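Beta-glucosidase (Saccharopolyspora erythraea D, PDB 5M6G) probably hydrolyses terminal, non-reducing beta-D-glucosyl residues of glucosides and glucans, releasing beta-D-glucose, as a glycoside hydrolase family 3 enzyme. Local coordinates at residues T141-I147 and W560-E565; G442-W448 and E500-E505. The contacts are given in a common frame with arbitrary orientation. Numbering follows the deposited sequence.

Two-domain glycoside hydrolases illustrate how an active-site cleft can be built from loops of separate folds. Contact 1 joins the TIM-barrel-type N-terminal domain, through 141-147 leading into helix 146-152, to the loop after strand 555-560 of the C-terminal domain. Contact 2 lies within the C-terminal domain, joining the end of helix 441-445 and the turn after it to the loop following strand 493-499, next to 431-434 in the mixed sheet. Along the chain it is nested inside contact 1. Their centres are 10 Å apart and they touch through two probable hydrogen bonds, His145 NE2 to Gly447 O (2.8 Å) and Gly563 O to Gln444 NE2 (2.7 Å). The domain interface thus continues into the sorbitol pocket.

Contact 1: T141-I147 and W560-E565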
loop_
_atom_site.group_PDB
_atom_site.type_symbol
_atom_site.label_atom_id
_atom_site.label_comp_id
_atom_site.label_asym_id
_atom_site.label_seq_id
_atom_site.Cartn_x
_atom_site.Cartn_y
_atom_site.Cartn_z
ATOM N N THR A 141 0.814 4.236 -13.641
ATOM C CA THR A 141 1.594 3.005 -13.557
ATOM C C THR A 141 1.217 2.222 -12.307
ATOM O O THR A 141 1.158 2.786 -11.212
ATOM C CB THR A 141 3.084 3.343 -13.514
ATOM O OG1 THR A 141 3.400 4.280 -14.552
ATOM C CG2 THR A 141 3.928 2.093 -13.680
ATOM N N ILE A 142 0.982 0.919 -12.456
ATOM C CA ILE A 142 0.641 0.065 -11.318
ATOM C C ILE A 142 1.808 -0.883 -11.063
ATOM O O ILE A 142 2.098 -1.773 -11.874
ATOM C CB ILE A 142 -0.670 -0.700 -11.541
ATOM C CG1 ILE A 142 -1.829 0.282 -11.813
ATOM C CG2 ILE A 142 -0.967 -1.608 -10.336
ATOM C CD1 ILE A 142 -2.089 1.272 -10.682
ATOM N N TYR A 143 2.474 -0.693 -9.926
ATOM C CA TYR A 143 3.653 -1.447 -9.532
ATOM C C TYR A 143 3.243 -2.719 -8.806
ATOM O O TYR A 143 2.104 -2.837 -8.340
ATOM C CB TYR A 143 4.558 -0.573 -8.646
ATOM C CG TYR A 143 5.122 0.606 -9.418
ATOM C CD1 TYR A 143 6.242 0.455 -10.239
ATOM C CD2 TYR A 143 4.508 1.848 -9.368
ATOM C CE1 TYR A 143 6.739 1.525 -10.979
ATOM C CE2 TYR A 143 5.000 2.927 -10.089
ATOM C CZ TYR A 143 6.108 2.758 -10.899
ATOM O OH TYR A 143 6.591 3.825 -11.622
ATOM N N PRO A 144 4.129 -3.715 -8.734
ATOM C CA PRO A 144 3.835 -4.892 -7.909
ATOM C C PRO A 144 3.494 -4.478 -6.485
ATOM O O PRO A 144 4.042 -3.508 -5.952
ATOM C CB PRO A 144 5.137 -5.699 -7.963
ATOM C CG PRO A 144 5.761 -5.313 -9.281
ATOM C CD PRO A 144 5.426 -3.834 -9.425
ATOM N N HIS A 145 2.564 -5.205 -5.876
ATOM C CA HIS A 145 2.300 -4.956 -4.468
ATOM C C HIS A 145 3.522 -5.328 -3.624
ATOM O O HIS A 145 4.460 -6.001 -4.080
ATOM C CB HIS A 145 1.062 -5.720 -4.000
ATOM C CG HIS A 145 -0.224 -4.972 -4.195
ATOM N ND1 HIS A 145 -0.474 -3.744 -3.611
ATOM C CD2 HIS A 145 -1.329 -5.276 -4.917
ATOM C CE1 HIS A 145 -1.685 -3.336 -3.948
ATOM N NE2 HIS A 145 -2.222 -4.244 -4.750
ATOM N N ASN A 146 3.489 -4.873 -2.370
ATOM C CA ASN A 146 4.662 -4.932 -1.499
ATOM C C ASN A 146 5.226 -6.346 -1.350
ATOM O O ASN A 146 6.449 -6.518 -1.282
ATOM C CB ASN A 146 4.316 -4.357 -0.121
ATOM C CG ASN A 146 4.313 -2.841 -0.115
ATOM O OD1 ASN A 146 4.722 -2.219 -1.087
ATOM N ND2 ASN A 146 3.871 -2.239 0.992
ATOM N N ILE A 147 4.372 -7.368 -1.272
ATOM C CA ILE A 147 4.901 -8.709 -1.019
ATOM C C ILE A 147 5.857 -9.121 -2.138
ATOM O O ILE A 147 6.963 -9.608 -1.876
ATOM C CB ILE A 147 3.760 -9.729 -0.805
ATOM C CG1 ILE A 147 4.328 -11.118 -0.485
ATOM C CG2 ILE A 147 2.826 -9.822 -2.027
ATOM C CD1 ILE A 147 3.270 -12.146 -0.112
ATOM N N TRP A 560 2.917 -13.300 -7.390
ATOM C CA TRP A 560 2.359 -12.321 -6.426
ATOM C C TRP A 560 1.302 -11.489 -7.168
ATOM O O TRP A 560 0.454 -12.067 -7.865
ATOM C CB TRP A 560 3.473 -11.530 -5.764
ATOM C CG TRP A 560 4.600 -12.393 -5.325
ATOM C CD1 TRP A 560 5.866 -12.406 -5.829
ATOM C CD2 TRP A 560 4.554 -13.415 -4.317
ATOM N NE1 TRP A 560 6.621 -13.368 -5.189
ATOM C CE2 TRP A 560 5.840 -13.996 -4.252
ATOM C CE3 TRP A 560 3.557 -13.878 -3.452
ATOM C CZ2 TRP A 560 6.158 -15.020 -3.347
ATOM C CZ3 TRP A 560 3.870 -14.905 -2.561
ATOM C CH2 TRP A 560 5.165 -15.463 -2.518
ATOM N N LEU A 561 1.290 -10.159 -7.014
ATOM C CA LEU A 561 0.333 -9.276 -7.685
ATOM C C LEU A 561 1.143 -8.258 -8.469
ATOM O O LEU A 561 1.428 -7.156 -7.967
ATOM C CB LEU A 561 -0.600 -8.593 -6.686
ATOM C CG LEU A 561 -1.368 -9.569 -5.798
ATOM C CD1 LEU A 561 -2.018 -8.840 -4.609
ATOM C CD2 LEU A 561 -2.396 -10.340 -6.620
ATOM N N PRO A 562 1.533 -8.585 -9.708
ATOM C CA PRO A 562 2.608 -7.829 -10.372
ATOM C C PRO A 562 2.216 -6.462 -10.889
ATOM O O PRO A 562 3.112 -5.665 -11.187
ATOM C CB PRO A 562 3.022 -8.750 -11.536
ATOM C CG PRO A 562 1.839 -9.630 -11.773
ATOM C CD PRO A 562 1.179 -9.821 -10.426
ATOM N N GLY A 563 0.929 -6.158 -11.018
ATOM C CA GLY A 563 0.541 -4.830 -11.446
ATOM C C GLY A 563 0.279 -4.712 -12.936
ATOM O O GLY A 563 -0.129 -5.680 -13.583
ATOM N N SER A 564 0.507 -3.528 -13.495
ATOM C CA SER A 564 0.102 -3.295 -14.878
ATOM C C SER A 564 1.038 -3.924 -15.903
ATOM O O SER A 564 0.611 -4.153 -17.036
ATOM C CB SER A 564 -0.023 -1.789 -15.141
ATOM O OG SER A 564 1.151 -1.112 -14.755
ATOM N N GLU A 565 2.285 -4.236 -15.549
ATOM C CA GLU A 565 3.253 -4.681 -16.556
ATOM C C GLU A 565 3.404 -6.205 -16.522
ATOM O O GLU A 565 4.429 -6.759 -16.123
ATOM C CB GLU A 565 4.585 -3.965 -16.354
ATOM C CG GLU A 565 4.442 -2.440 -16.317
ATOM C CD GLU A 565 3.526 -1.906 -17.418
ATOM O OE1 GLU A 565 3.712 -2.275 -18.598
ATOM O OE2 GLU A 565 2.612 -1.116 -17.108
HETATM O O HOH W 1 3.711 -3.707 -12.971
HETATM O O HOH W 2 3.427 -8.275 -5.769
#
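Trp560 opens the contact: its indole offers one face to Ile147 CG1, while Ile147 CD1 lies 3.7 Å from Trp560 CZ3. The segments run antiparallel. Leu561 is tied to the His145 backbone twice, once directly and once through water. Its O accepts the His145 N-H (3.1 Å), and water 2 accepts from Leu561 N (3.1 Å) and donates to His145 O (3.0 Å). Leu561 O also receives a CA-H...O contact from Pro144 CA (3.3 Å), and Leu561 CD1 packs on His145 CD2 at 3.6 Å. His145 is the N-cap residue of helix 146-152, and its NE2 is held by Gly447 O. This is the interdomain seam of a family 3 glycosidase: a loop after strand 555-560 of the C-terminal domain lies along one of the TIM-barrel domain, with every touching residue buried. At Pro562 the backbones come close, 4.0 Å from its CA to Pro144 CA. The Pro562 CA-to-CB bond points away, but its O meets Pro144 CG at 3.3 Å. Water 1 donates to Pro562 O and Ile142 O, 2.7 Å each, and accepts from Glu565 N (3.0 Å). Gly563 has no room for a side chain: a CB would fall 2.3 Å from Ile142 O, and at phi 96°, psi -151° it would also jam against the carbonyl O of Pro562. Ser564 then pairs with both backbone polar groups of Ile142: Ser564 N donates to Ile142 O (2.9 Å), and Ser564 OG, in a p rotamer, accepts from Ile142 N (3.1 Å). The Glu565 carboxylate forms a salt bridge with Arg402 of helix 399-412.

Contact 2: G442-W448 and E500-E505; sequences GNQSGGW and ETPYAE. With SOR (sorbitol), chain L.
The C-terminal domain's share of the sorbitol pocket includes Trp448 and Glu505, and contact 2 shows how two loops after parallel strands bring such residues together. The segments run side by side in the same direction, with CA pairs Asn443-Thr501 at 5.3 Å, Gly446-Pro502 at 4.0 Å and Gly447-Tyr503 at 4.7 Å. Residues 442-445 end a helix, Gly446 N still bonding to Gly442 O (2.9 Å). Gly446 leaves it at phi/psi 71/-162, Gly447 is extended (-61/165), and Trp448 takes left-handed helical angles (57/48). The opposing loop is mostly extended until Glu505 (56/-141). Pro502 packs against the helix end, its CG 3.3 Å from Gly442 O, its CD 3.3 Å from Asn443 OD1, itself hydrogen-bonded to Ser456 OG, and its CB 3.6 Å from Gly446 C. No direct hydrogen bond crosses; waters do the joining. Water 3 donates to Asn443 O (2.6 Å) and Glu500 O (2.9 Å), whereas water 4 accepts from Gly447 N (2.9 Å) and Tyr503 N (3.0 Å). Gly447 CA makes a CA-H...O contact with Tyr503 O (3.2 Å), which a CB would foul at 2.0 Å. Trp448 (chi1 -65°, chi2 104°) sets NE1 3.6 Å from Ala504 CB and CZ2 3.2 Å from Glu505 OE2. Its ring edge reaches the ligand, CH2 to sorbitol C4 at 3.5 Å. Glu505 (chi1 m, chi2 t) accepts a weak hydrogen bond on OE2 from sorbitol O5 (3.0 Å), and that carboxylate oxygen is also bonded to Trp452 NE1. This side of the pocket thus gives the ligand one polar acceptor, shared with Trp452, and one apolar contact.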
loop_
_atom_site.group_PDB
_atom_site.type_symbol
_atom_site.label_atom_id
_atom_site.label_comp_id
_atom_site.label_asym_id
_atom_site.label_seq_id
_atom_site.Cartn_x
_atom_site.Cartn_y
_atom_site.Cartn_z
ATOM N N GLY A 442 -6.972 -6.530 -13.981
ATOM C CA GLY A 442 -7.417 -6.289 -12.616
ATOM C C GLY A 442 -7.016 -7.406 -11.666
ATOM O O GLY A 442 -6.604 -7.147 -10.534
ATOM N N ASN A 443 -7.135 -8.663 -12.105
ATOM C CA ASN A 443 -6.706 -9.765 -11.243
ATOM C C ASN A 443 -5.203 -9.713 -10.989
ATOM O O ASN A 443 -4.746 -9.969 -9.868
ATOM C CB ASN A 443 -7.092 -11.119 -11.845
ATOM C CG ASN A 443 -8.594 -11.373 -11.828
ATOM O OD1 ASN A 443 -9.355 -10.653 -11.178
ATOM N ND2 ASN A 443 -9.025 -12.406 -12.560
ATOM N N GLN A 444 -4.414 -9.386 -12.014
ATOM C CA GLN A 444 -2.971 -9.341 -11.811
ATOM C C GLN A 444 -2.559 -8.125 -10.994
ATOM O O GLN A 444 -1.451 -8.097 -10.461
ATOM C CB GLN A 444 -2.233 -9.366 -13.156
ATOM C CG GLN A 444 -2.196 -8.028 -13.912
ATOM C CD GLN A 444 -1.609 -8.163 -15.311
ATOM O OE1 GLN A 444 -1.844 -9.161 -15.999
ATOM N NE2 GLN A 444 -0.852 -7.150 -15.745
ATOM N N SER A 445 -3.436 -7.138 -10.862
ATOM C CA SER A 445 -3.143 -5.977 -10.034
ATOM C C SER A 445 -3.594 -6.158 -8.596
ATOM O O SER A 445 -2.961 -5.610 -7.684
ATOM C CB SER A 445 -3.803 -4.739 -10.637
ATOM O OG SER A 445 -3.258 -4.482 -11.918
ATOM N N GLY A 446 -4.681 -6.898 -8.376
ATOM C CA GLY A 446 -5.169 -7.104 -7.018
ATOM C C GLY A 446 -5.777 -5.831 -6.430
ATOM O O GLY A 446 -6.121 -4.874 -7.136
ATOM N N GLY A 447 -5.894 -5.833 -5.104
ATOM C CA GLY A 447 -6.579 -4.763 -4.399
ATOM C C GLY A 447 -5.924 -3.411 -4.599
ATOM O O GLY A 447 -4.790 -3.283 -5.061
ATOM N N TRP A 448 -6.676 -2.369 -4.232
ATOM C CA TRP A 448 -6.187 -0.994 -4.308
ATOM C C TRP A 448 -5.753 -0.654 -5.733
ATOM O O TRP A 448 -4.650 -0.169 -5.975
ATOM C CB TRP A 448 -5.032 -0.768 -3.329
ATOM C CG TRP A 448 -5.389 -0.895 -1.872
ATOM C CD1 TRP A 448 -5.104 -1.946 -1.043
ATOM C CD2 TRP A 448 -6.061 0.078 -1.067
ATOM N NE1 TRP A 448 -5.576 -1.693 0.226
ATOM C CE2 TRP A 448 -6.166 -0.455 0.238
ATOM C CE3 TRP A 448 -6.597 1.348 -1.324
ATOM C CZ2 TRP A 448 -6.782 0.240 1.285
ATOM C CZ3 TRP A 448 -7.204 2.038 -0.281
ATOM C CH2 TRP A 448 -7.292 1.479 1.005
ATOM N N GLU A 500 -5.633 -15.877 -6.716
ATOM C CA GLU A 500 -6.702 -15.113 -6.094
ATOM C C GLU A 500 -7.237 -14.033 -7.027
ATOM O O GLU A 500 -6.569 -13.609 -7.969
ATOM C CB GLU A 500 -6.204 -14.459 -4.805
ATOM C CG GLU A 500 -5.502 -15.409 -3.855
ATOM C CD GLU A 500 -5.146 -14.731 -2.541
ATOM O OE1 GLU A 500 -4.197 -13.919 -2.514
ATOM O OE2 GLU A 500 -5.848 -15.000 -1.543
ATOM N N THR A 501 -8.454 -13.588 -6.741
ATOM C CA THR A 501 -9.041 -12.375 -7.291
ATOM C C THR A 501 -8.857 -11.227 -6.297
ATOM O O THR A 501 -8.484 -11.452 -5.139
ATOM C CB THR A 501 -10.520 -12.609 -7.601
ATOM O OG1 THR A 501 -11.184 -13.054 -6.420
ATOM C CG2 THR A 501 -10.679 -13.669 -8.717
ATOM N N PRO A 502 -9.070 -9.976 -6.720
ATOM C CA PRO A 502 -8.644 -8.838 -5.889
ATOM C C PRO A 502 -9.444 -8.682 -4.601
ATOM O O PRO A 502 -10.645 -8.955 -4.544
ATOM C CB PRO A 502 -8.857 -7.629 -6.809
ATOM C CG PRO A 502 -8.764 -8.188 -8.209
ATOM C CD PRO A 502 -9.384 -9.551 -8.104
ATOM N N TYR A 503 -8.756 -8.208 -3.561
ATOM C CA TYR A 503 -9.383 -7.906 -2.279
ATOM C C TYR A 503 -8.528 -6.873 -1.553
ATOM O O TYR A 503 -7.376 -6.627 -1.916
ATOM C CB TYR A 503 -9.532 -9.165 -1.420
ATOM C CG TYR A 503 -8.224 -9.906 -1.269
ATOM C CD1 TYR A 503 -7.287 -9.520 -0.312
ATOM C CD2 TYR A 503 -7.912 -10.975 -2.106
ATOM C CE1 TYR A 503 -6.080 -10.184 -0.182
ATOM C CE2 TYR A 503 -6.710 -11.648 -1.986
ATOM C CZ TYR A 503 -5.796 -11.245 -1.019
ATOM O OH TYR A 503 -4.596 -11.898 -0.904
ATOM N N ALA A 504 -9.092 -6.302 -0.489
ATOM C CA ALA A 504 -8.336 -5.401 0.373
ATOM C C ALA A 504 -8.893 -5.468 1.785
ATOM O O ALA A 504 -10.100 -5.624 1.980
ATOM C CB ALA A 504 -8.375 -3.944 -0.123
ATOM N N GLU A 505 -7.999 -5.326 2.758
ATOM C CA GLU A 505 -8.316 -5.231 4.201
ATOM C C GLU A 505 -9.128 -6.468 4.604
ATOM O O GLU A 505 -8.846 -7.576 4.119
ATOM C CB GLU A 505 -8.992 -3.900 4.509
ATOM C CG GLU A 505 -8.272 -2.688 3.929
ATOM C CD GLU A 505 -8.858 -1.367 4.421
ATOM O OE1 GLU A 505 -9.262 -1.291 5.599
ATOM O OE2 GLU A 505 -8.915 -0.409 3.621
HETATM C C1 SOR L . -5.097 2.204 5.334
HETATM C C2 SOR L . -5.629 3.147 4.270
HETATM C C3 SOR L . -7.102 3.427 4.550
HETATM C C4 SOR L . -7.780 4.067 3.342
HETATM C C5 SOR L . -9.298 3.863 3.329
HETATM C C6 SOR L . -9.812 4.212 1.936
HETATM O O1 SOR L . -3.973 1.503 4.859
HETATM O O2 SOR L . -4.888 4.355 4.288
HETATM O O3 SOR L . -7.186 4.289 5.654
HETATM O O4 SOR L . -7.488 5.450 3.308
HETATM O O5 SOR L . -9.662 2.532 3.671
HETATM O O6 SOR L . -11.104 3.678 1.736
HETATM O O HOH W 3 -6.009 -10.791 -7.758
HETATM O O HOH W 4 -5.779 -8.359 -3.750
#